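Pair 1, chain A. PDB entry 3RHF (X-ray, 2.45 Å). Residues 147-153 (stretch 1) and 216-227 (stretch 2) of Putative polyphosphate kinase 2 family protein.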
# COMPACT_ATOMS: atom_id res chain seq x y z
N LEU A 147 11.93 -24.82 0.15
CA LEU A 147 12.96 -24.35 -0.79
C LEU A 147 14.29 -24.18 -0.05
O LEU A 147 15.18 -24.97 -0.19
CB LEU A 147 12.57 -23.04 -1.49
CG LEU A 147 11.34 -23.15 -2.39
CD1 LEU A 147 10.75 -21.80 -2.66
CD2 LEU A 147 11.67 -23.91 -3.69
N ILE A 148 14.41 -23.12 0.74
CA ILE A 148 15.63 -22.84 1.43
C ILE A 148 15.93 -24.08 2.30
O ILE A 148 17.03 -24.62 2.26
CB ILE A 148 15.55 -21.46 2.18
CG1 ILE A 148 16.95 -20.99 2.61
CG2 ILE A 148 14.69 -21.50 3.39
CD1 ILE A 148 17.03 -19.46 2.99
N HIS A 149 14.93 -24.59 3.00
CA HIS A 149 15.12 -25.73 3.89
C HIS A 149 15.60 -26.96 3.13
O HIS A 149 16.40 -27.73 3.63
CB HIS A 149 13.80 -26.06 4.61
CG HIS A 149 13.43 -25.08 5.69
ND1 HIS A 149 13.19 -25.46 7.00
CD2 HIS A 149 13.24 -23.74 5.65
CE1 HIS A 149 12.87 -24.40 7.72
NE2 HIS A 149 12.90 -23.34 6.93
N ARG A 150 15.13 -27.14 1.91
CA ARG A 150 15.59 -28.26 1.13
C ARG A 150 17.07 -28.12 0.79
O ARG A 150 17.89 -28.93 1.20
CB ARG A 150 14.76 -28.38 -0.13
CG ARG A 150 15.13 -29.56 -0.97
CD ARG A 150 14.09 -29.74 -2.02
NE ARG A 150 14.16 -31.03 -2.67
CZ ARG A 150 15.04 -31.36 -3.62
NH1 ARG A 150 15.98 -30.49 -4.05
NH2 ARG A 150 14.96 -32.56 -4.16
N VAL A 151 17.39 -27.05 0.06
CA VAL A 151 18.74 -26.72 -0.34
C VAL A 151 19.76 -26.97 0.76
O VAL A 151 20.77 -27.62 0.53
CB VAL A 151 18.86 -25.26 -0.74
CG1 VAL A 151 20.31 -24.90 -1.11
CG2 VAL A 151 17.94 -24.97 -1.90
N HIS A 152 19.48 -26.47 1.95
CA HIS A 152 20.43 -26.52 3.06
C HIS A 152 20.28 -27.72 4.03
O HIS A 152 20.84 -27.72 5.12
CB HIS A 152 20.41 -25.19 3.80
CG HIS A 152 21.01 -24.08 3.00
ND1 HIS A 152 20.43 -22.83 2.89
CD2 HIS A 152 22.14 -24.03 2.25
CE1 HIS A 152 21.18 -22.07 2.12
NE2 HIS A 152 22.22 -22.77 1.72
N GLY A 153 19.56 -28.75 3.59
CA GLY A 153 19.38 -29.97 4.39
C GLY A 153 18.73 -29.77 5.75
O GLY A 153 18.95 -30.57 6.66
N ALA A 216 26.70 -15.33 -1.53
CA ALA A 216 26.72 -16.64 -0.87
C ALA A 216 25.86 -17.64 -1.62
O ALA A 216 26.34 -18.67 -2.07
CB ALA A 216 26.25 -16.52 0.60
N GLU A 217 24.59 -17.33 -1.80
CA GLU A 217 23.63 -18.32 -2.28
C GLU A 217 23.73 -18.62 -3.77
O GLU A 217 23.14 -19.59 -4.21
CB GLU A 217 22.20 -17.92 -1.90
CG GLU A 217 21.97 -17.65 -0.39
CD GLU A 217 21.39 -18.83 0.42
OE1 GLU A 217 21.58 -20.02 0.05
OE2 GLU A 217 20.74 -18.56 1.45
N ARG A 218 24.47 -17.82 -4.55
CA ARG A 218 24.72 -18.17 -5.96
C ARG A 218 25.39 -19.54 -6.05
O ARG A 218 25.16 -20.30 -6.98
CB ARG A 218 25.61 -17.15 -6.68
CG ARG A 218 24.96 -15.83 -7.01
CD ARG A 218 25.92 -14.85 -7.72
NE ARG A 218 26.42 -15.35 -9.01
CZ ARG A 218 25.69 -15.49 -10.12
NH1 ARG A 218 26.25 -15.94 -11.23
NH2 ARG A 218 24.40 -15.16 -10.15
N ALA A 219 26.25 -19.82 -5.08
CA ALA A 219 26.91 -21.11 -4.99
C ALA A 219 25.85 -22.23 -4.97
O ALA A 219 26.10 -23.32 -5.46
CB ALA A 219 27.81 -21.15 -3.76
N TYR A 220 24.65 -21.94 -4.46
CA TYR A 220 23.61 -22.94 -4.39
C TYR A 220 22.55 -22.82 -5.47
O TYR A 220 21.51 -23.48 -5.41
CB TYR A 220 22.98 -22.93 -3.00
CG TYR A 220 23.95 -23.30 -1.90
CD1 TYR A 220 24.15 -24.63 -1.53
CD2 TYR A 220 24.68 -22.33 -1.24
CE1 TYR A 220 25.06 -24.96 -0.50
CE2 TYR A 220 25.59 -22.64 -0.23
CZ TYR A 220 25.78 -23.96 0.13
OH TYR A 220 26.68 -24.24 1.12
N TRP A 221 22.85 -22.08 -6.52
CA TRP A 221 21.84 -21.77 -7.52
C TRP A 221 21.10 -22.97 -8.14
O TRP A 221 19.89 -22.92 -8.35
CB TRP A 221 22.41 -20.89 -8.65
CG TRP A 221 21.36 -20.46 -9.66
CD1 TRP A 221 20.89 -21.20 -10.68
CD2 TRP A 221 20.65 -19.23 -9.70
NE1 TRP A 221 19.96 -20.51 -11.39
CE2 TRP A 221 19.78 -19.29 -10.81
CE3 TRP A 221 20.67 -18.07 -8.92
CZ2 TRP A 221 18.95 -18.25 -11.17
CZ3 TRP A 221 19.84 -17.03 -9.26
CH2 TRP A 221 18.97 -17.13 -10.38
N ASP A 222 21.81 -24.04 -8.48
CA ASP A 222 21.15 -25.12 -9.19
C ASP A 222 20.33 -25.95 -8.22
O ASP A 222 19.35 -26.55 -8.65
CB ASP A 222 22.16 -26.00 -9.97
CG ASP A 222 22.84 -25.24 -11.13
OD1 ASP A 222 22.14 -24.63 -12.00
OD2 ASP A 222 24.10 -25.27 -11.16
N ASP A 223 20.73 -26.00 -6.95
CA ASP A 223 19.96 -26.69 -5.90
C ASP A 223 18.58 -25.99 -5.74
O ASP A 223 17.51 -26.64 -5.77
CB ASP A 223 20.72 -26.69 -4.54
CG ASP A 223 22.06 -27.51 -4.55
OD1 ASP A 223 22.05 -28.68 -5.02
OD2 ASP A 223 23.11 -27.00 -4.06
N TYR A 224 18.60 -24.65 -5.66
CA TYR A 224 17.38 -23.86 -5.69
C TYR A 224 16.54 -24.13 -6.91
O TYR A 224 15.37 -24.31 -6.77
CB TYR A 224 17.68 -22.39 -5.59
CG TYR A 224 17.90 -21.86 -4.20
CD1 TYR A 224 16.84 -21.62 -3.32
CD2 TYR A 224 19.18 -21.56 -3.76
CE1 TYR A 224 17.07 -21.12 -2.02
CE2 TYR A 224 19.40 -21.05 -2.50
CZ TYR A 224 18.36 -20.83 -1.63
OH TYR A 224 18.67 -20.30 -0.40
N MSE A 225 17.09 -24.13 -8.11
CA MSE A 225 16.26 -24.48 -9.27
C MSE A 225 15.61 -25.86 -9.14
O MSE A 225 14.48 -26.07 -9.62
CB MSE A 225 17.04 -24.47 -10.57
CG MSE A 225 17.48 -23.08 -11.10
SE MSE A 225 16.17 -21.60 -11.02
CE MSE A 225 16.50 -20.95 -9.19
N ASP A 226 16.33 -26.81 -8.53
CA ASP A 226 15.81 -28.17 -8.32
C ASP A 226 14.64 -28.15 -7.29
O ASP A 226 13.59 -28.79 -7.47
CB ASP A 226 16.96 -29.15 -7.93
CG ASP A 226 16.51 -30.60 -7.92
OD1 ASP A 226 16.09 -31.10 -8.98
OD2 ASP A 226 16.55 -31.26 -6.84
N ALA A 227 14.85 -27.40 -6.21
CA ALA A 227 13.85 -27.25 -5.18
C ALA A 227 12.55 -26.72 -5.77
O ALA A 227 11.47 -27.22 -5.46
CB ALA A 227 14.36 -26.31 -4.11

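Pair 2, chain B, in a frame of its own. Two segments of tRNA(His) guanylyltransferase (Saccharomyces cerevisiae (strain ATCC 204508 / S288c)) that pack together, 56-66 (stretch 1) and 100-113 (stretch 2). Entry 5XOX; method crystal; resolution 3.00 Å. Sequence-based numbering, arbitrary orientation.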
# COMPACT_ATOMS: atom_id res chain seq x y z
N ALA B 56 25.88 -11.76 18.32
CA ALA B 56 27.05 -11.30 17.54
C ALA B 56 26.60 -10.81 16.17
O ALA B 56 27.18 -9.83 15.62
CB ALA B 56 28.10 -12.42 17.38
N CYS B 57 25.58 -11.48 15.63
CA CYS B 57 24.98 -11.11 14.36
C CYS B 57 24.41 -9.71 14.42
O CYS B 57 24.81 -8.83 13.65
CB CYS B 57 23.88 -12.10 13.97
SG CYS B 57 24.46 -13.78 13.82
N ALA B 58 23.50 -9.49 15.36
CA ALA B 58 22.95 -8.15 15.55
C ALA B 58 24.03 -7.08 15.78
O ALA B 58 23.87 -5.93 15.34
CB ALA B 58 21.98 -8.14 16.69
N LYS B 59 25.11 -7.42 16.47
CA LYS B 59 26.16 -6.45 16.71
C LYS B 59 26.80 -6.07 15.38
O LYS B 59 27.03 -4.90 15.11
CB LYS B 59 27.21 -6.99 17.68
CG LYS B 59 28.41 -6.06 17.93
CD LYS B 59 29.45 -6.74 18.83
CE LYS B 59 29.98 -8.04 18.22
NZ LYS B 59 30.59 -7.87 16.86
N ASN B 60 27.05 -7.07 14.55
CA ASN B 60 27.64 -6.81 13.25
C ASN B 60 26.68 -5.99 12.39
O ASN B 60 27.11 -5.20 11.56
CB ASN B 60 28.00 -8.10 12.54
CG ASN B 60 29.03 -8.90 13.31
OD1 ASN B 60 29.57 -8.43 14.31
ND2 ASN B 60 29.34 -10.10 12.83
N LEU B 61 25.38 -6.19 12.61
CA LEU B 61 24.39 -5.48 11.83
C LEU B 61 24.33 -4.02 12.22
O LEU B 61 24.35 -3.15 11.36
CB LEU B 61 23.04 -6.15 11.98
CG LEU B 61 22.20 -5.79 10.76
CD1 LEU B 61 21.36 -6.95 10.31
CD2 LEU B 61 21.32 -4.60 11.05
N VAL B 62 24.27 -3.73 13.51
CA VAL B 62 24.24 -2.35 13.98
C VAL B 62 25.56 -1.70 13.60
O VAL B 62 25.62 -0.54 13.23
CB VAL B 62 23.95 -2.23 15.52
CG1 VAL B 62 22.76 -3.07 15.91
CG2 VAL B 62 25.14 -2.63 16.35
N LEU B 63 26.62 -2.50 13.69
CA LEU B 63 27.95 -2.10 13.28
C LEU B 63 27.88 -1.58 11.84
O LEU B 63 28.32 -0.46 11.57
CB LEU B 63 28.91 -3.29 13.41
CG LEU B 63 30.22 -3.38 12.60
CD1 LEU B 63 30.08 -3.82 11.09
CD2 LEU B 63 31.03 -2.09 12.78
N LYS B 64 27.31 -2.40 10.95
CA LYS B 64 27.21 -2.12 9.52
C LYS B 64 26.53 -0.79 9.23
O LYS B 64 27.11 0.07 8.57
CB LYS B 64 26.47 -3.25 8.80
CG LYS B 64 26.34 -3.05 7.31
CD LYS B 64 27.68 -3.19 6.61
CE LYS B 64 27.56 -2.98 5.10
NZ LYS B 64 28.80 -3.34 4.40
N TYR B 65 25.31 -0.61 9.70
CA TYR B 65 24.71 0.72 9.72
C TYR B 65 24.78 1.30 11.11
O TYR B 65 23.84 1.16 11.89
CB TYR B 65 23.24 0.65 9.30
CG TYR B 65 22.98 -0.51 8.37
CD1 TYR B 65 23.39 -0.46 7.04
CD2 TYR B 65 22.47 -1.71 8.85
CE1 TYR B 65 23.18 -1.51 6.19
CE2 TYR B 65 22.29 -2.79 8.01
CZ TYR B 65 22.64 -2.68 6.68
OH TYR B 65 22.44 -3.75 5.84
N LYS B 66 25.83 2.06 11.36
CA LYS B 66 26.09 2.64 12.67
C LYS B 66 25.36 3.96 12.73
O LYS B 66 25.04 4.46 13.80
CB LYS B 66 27.61 2.79 12.88
CG LYS B 66 28.13 3.49 14.14
CD LYS B 66 29.64 3.81 13.91
CE LYS B 66 30.46 4.23 15.16
NZ LYS B 66 31.92 4.43 14.85
N LEU B 100 17.02 -6.76 3.24
CA LEU B 100 18.45 -6.58 3.39
C LEU B 100 18.91 -6.92 4.80
O LEU B 100 19.96 -7.58 4.96
CB LEU B 100 18.84 -5.14 3.05
CG LEU B 100 19.05 -5.01 1.54
CD1 LEU B 100 19.62 -3.65 1.20
CD2 LEU B 100 19.92 -6.13 0.99
N PHE B 101 18.17 -6.48 5.81
CA PHE B 101 18.60 -6.83 7.17
C PHE B 101 18.44 -8.32 7.32
O PHE B 101 19.32 -9.00 7.86
CB PHE B 101 17.81 -6.12 8.26
CG PHE B 101 18.13 -4.67 8.37
CD1 PHE B 101 18.81 -4.02 7.36
CD2 PHE B 101 17.78 -3.94 9.50
CE1 PHE B 101 19.09 -2.69 7.46
CE2 PHE B 101 18.10 -2.60 9.61
CZ PHE B 101 18.75 -1.98 8.58
N GLY B 102 17.32 -8.81 6.79
CA GLY B 102 17.01 -10.23 6.77
C GLY B 102 18.19 -11.05 6.26
O GLY B 102 18.65 -12.00 6.91
N SER B 103 18.73 -10.63 5.13
CA SER B 103 19.72 -11.42 4.42
C SER B 103 21.07 -11.30 5.07
O SER B 103 21.78 -12.28 5.21
CB SER B 103 19.80 -10.98 2.96
OG SER B 103 18.57 -11.24 2.29
N PHE B 104 21.43 -10.09 5.47
CA PHE B 104 22.71 -9.85 6.14
C PHE B 104 22.79 -10.67 7.36
O PHE B 104 23.81 -11.31 7.62
CB PHE B 104 22.85 -8.39 6.52
CG PHE B 104 24.20 -8.04 7.11
CD1 PHE B 104 25.36 -8.55 6.58
CD2 PHE B 104 24.31 -7.15 8.17
CE1 PHE B 104 26.59 -8.20 7.11
CE2 PHE B 104 25.54 -6.80 8.68
CZ PHE B 104 26.68 -7.32 8.16
N PHE B 105 21.71 -10.61 8.12
CA PHE B 105 21.60 -11.33 9.36
C PHE B 105 21.69 -12.82 9.10
O PHE B 105 22.54 -13.49 9.67
CB PHE B 105 20.31 -10.97 10.05
CG PHE B 105 20.30 -11.24 11.54
CD1 PHE B 105 19.98 -12.50 12.04
CD2 PHE B 105 20.57 -10.23 12.44
CE1 PHE B 105 19.94 -12.74 13.38
CE2 PHE B 105 20.55 -10.46 13.79
CZ PHE B 105 20.23 -11.72 14.26
N THR B 106 20.81 -13.34 8.24
CA THR B 106 20.86 -14.76 7.92
C THR B 106 22.30 -15.19 7.59
O THR B 106 22.82 -16.19 8.10
CB THR B 106 19.95 -15.10 6.73
OG1 THR B 106 18.59 -14.87 7.06
CG2 THR B 106 20.13 -16.54 6.33
N SER B 107 22.94 -14.41 6.74
CA SER B 107 24.31 -14.68 6.34
C SER B 107 25.17 -14.76 7.58
O SER B 107 25.92 -15.73 7.75
CB SER B 107 24.83 -13.60 5.40
OG SER B 107 26.13 -13.91 4.91
N ASN B 108 25.05 -13.78 8.47
CA ASN B 108 25.89 -13.73 9.68
C ASN B 108 25.67 -14.93 10.63
O ASN B 108 26.62 -15.43 11.27
CB ASN B 108 25.65 -12.44 10.44
CG ASN B 108 26.61 -11.37 10.07
OD1 ASN B 108 27.67 -11.23 10.67
ND2 ASN B 108 26.22 -10.57 9.08
N TYR B 109 24.42 -15.37 10.74
CA TYR B 109 24.09 -16.53 11.52
C TYR B 109 24.83 -17.75 10.99
O TYR B 109 25.55 -18.44 11.74
CB TYR B 109 22.59 -16.74 11.49
CG TYR B 109 22.03 -17.57 12.60
CD1 TYR B 109 21.75 -16.97 13.81
CD2 TYR B 109 21.69 -18.92 12.44
CE1 TYR B 109 21.22 -17.67 14.86
CE2 TYR B 109 21.13 -19.64 13.49
CZ TYR B 109 20.89 -18.99 14.70
OH TYR B 109 20.34 -19.61 15.79
N VAL B 110 24.69 -18.00 9.69
CA VAL B 110 25.23 -19.23 9.11
C VAL B 110 26.75 -19.20 9.15
O VAL B 110 27.39 -20.23 9.37
CB VAL B 110 24.76 -19.43 7.68
CG1 VAL B 110 25.17 -20.81 7.18
CG2 VAL B 110 23.27 -19.22 7.56
N ALA B 111 27.32 -18.02 8.94
CA ALA B 111 28.77 -17.84 9.00
C ALA B 111 29.36 -18.15 10.37
O ALA B 111 30.28 -18.99 10.48
CB ALA B 111 29.12 -16.42 8.61
N LEU B 112 28.84 -17.48 11.41
CA LEU B 112 29.41 -17.53 12.76
C LEU B 112 28.92 -18.73 13.56
O LEU B 112 29.32 -18.93 14.74
CB LEU B 112 29.11 -16.24 13.52
CG LEU B 112 29.57 -14.89 12.97
CD1 LEU B 112 28.70 -13.85 13.59
CD2 LEU B 112 31.00 -14.58 13.26
N TRP B 113 28.07 -19.53 12.93
CA TRP B 113 27.70 -20.82 13.50
C TRP B 113 28.87 -21.73 13.86
O TRP B 113 28.83 -22.41 14.89
CB TRP B 113 26.82 -21.59 12.56
CG TRP B 113 26.36 -22.84 13.18
CD1 TRP B 113 27.06 -24.00 13.32
CD2 TRP B 113 25.08 -23.09 13.77
NE1 TRP B 113 26.29 -24.96 13.93
CE2 TRP B 113 25.07 -24.41 14.22
CE3 TRP B 113 23.92 -22.31 13.95
CZ2 TRP B 113 23.96 -24.98 14.83
CZ3 TRP B 113 22.83 -22.87 14.55
CH2 TRP B 113 22.85 -24.19 14.99

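The polar link between the two segments is a salt bridge in pair 1 and a hydrogen bond between two side-chain amides in pair 2, although both start from the same backbone position. Arg A150 superposes on Asn B60, with CA atoms 0.6 Å apart, yet the two side chains reach different partners. The long arginine, with chi1 to chi3 all t, brings NH1 to 2.9 Å from OD2 of Asp A226, which lies at the edge of the guanidinium near its plane; a weak second hydrogen bond runs from NH2 of Arg A150 to the same OD2 at 3.4 Å. The shorter Asn B60 donates from ND2 to OD1 of Asn B108 at 3.0 Å, nearly straight at 168°. Asn B108 matches Ala A227, not Asp A226, whose counterpart is Ser B107. ND2 of Asn B108 donates to O of Phe B104 at 2.9 Å, so the second amide is anchored to its helix while its oxygen serves the neighbouring one.

Beneath these differences the backbones agree to 0.9 Å over 14 central residues. In each pair a short helical stretch packs against a second helix, and residues 147–153 of pair 1 follow 57–63 of pair 2 while 220–227 follow 101–108. In pair 2 the helix axes approach to 9.1 Å, with N-to-C directions 135° apart. The nearest CA pairs include CA of Leu A147 and CA of Ala A227 at 5.3 Å, matched by CA of Cys B57 and CA of Asn B108 at 5.4 Å.

At this close point, Leu A147 places CD2 3.6 Å from CB of Ala A227. In pair 2, Cys B57 sits as a knob among Phe B105, Asn B108, Tyr B109 and Leu B112, and its CB lies over the face of Phe B105, 3.8 Å from the ring centroid.

One turn on, Val A151 and Leu B61 share the central apolar role, but aromatic rings receive them differently. CG2 of Val A151 stands over the face of Tyr A224, 3.8 Å from the ring centroid, while its CG1 meets CB of Tyr A220 at 3.8 Å. Leu B61 instead puts CD2 over the face of Phe B101, the counterpart of Tyr A220, 4.1 Å from the ring centroid. Its CD1 meets the edge of Phe B105, the counterpart of Tyr A224, at CD2, 4.0 Å away. The face that receives the aliphatic group thus changes from one aromatic position to the other.

Position 223 adds bulk in pair 2: Asp A223 offers CB to CG1 of Val A151 at 3.9 Å, whereas Phe B104 brings CD2 to 3.6 Å from CG of Leu B61.

The next position diverges most. His A152, the first residue beyond its helix, directs its ring edge to the face of Tyr A220, centroids 4.8 Å apart and planes at 79°. Its counterpart Val B62, still helical, points away. In pair 2, Phe B101 lies beside Tyr B65, their near-parallel rings slid apart with centroids 4.8 Å apart.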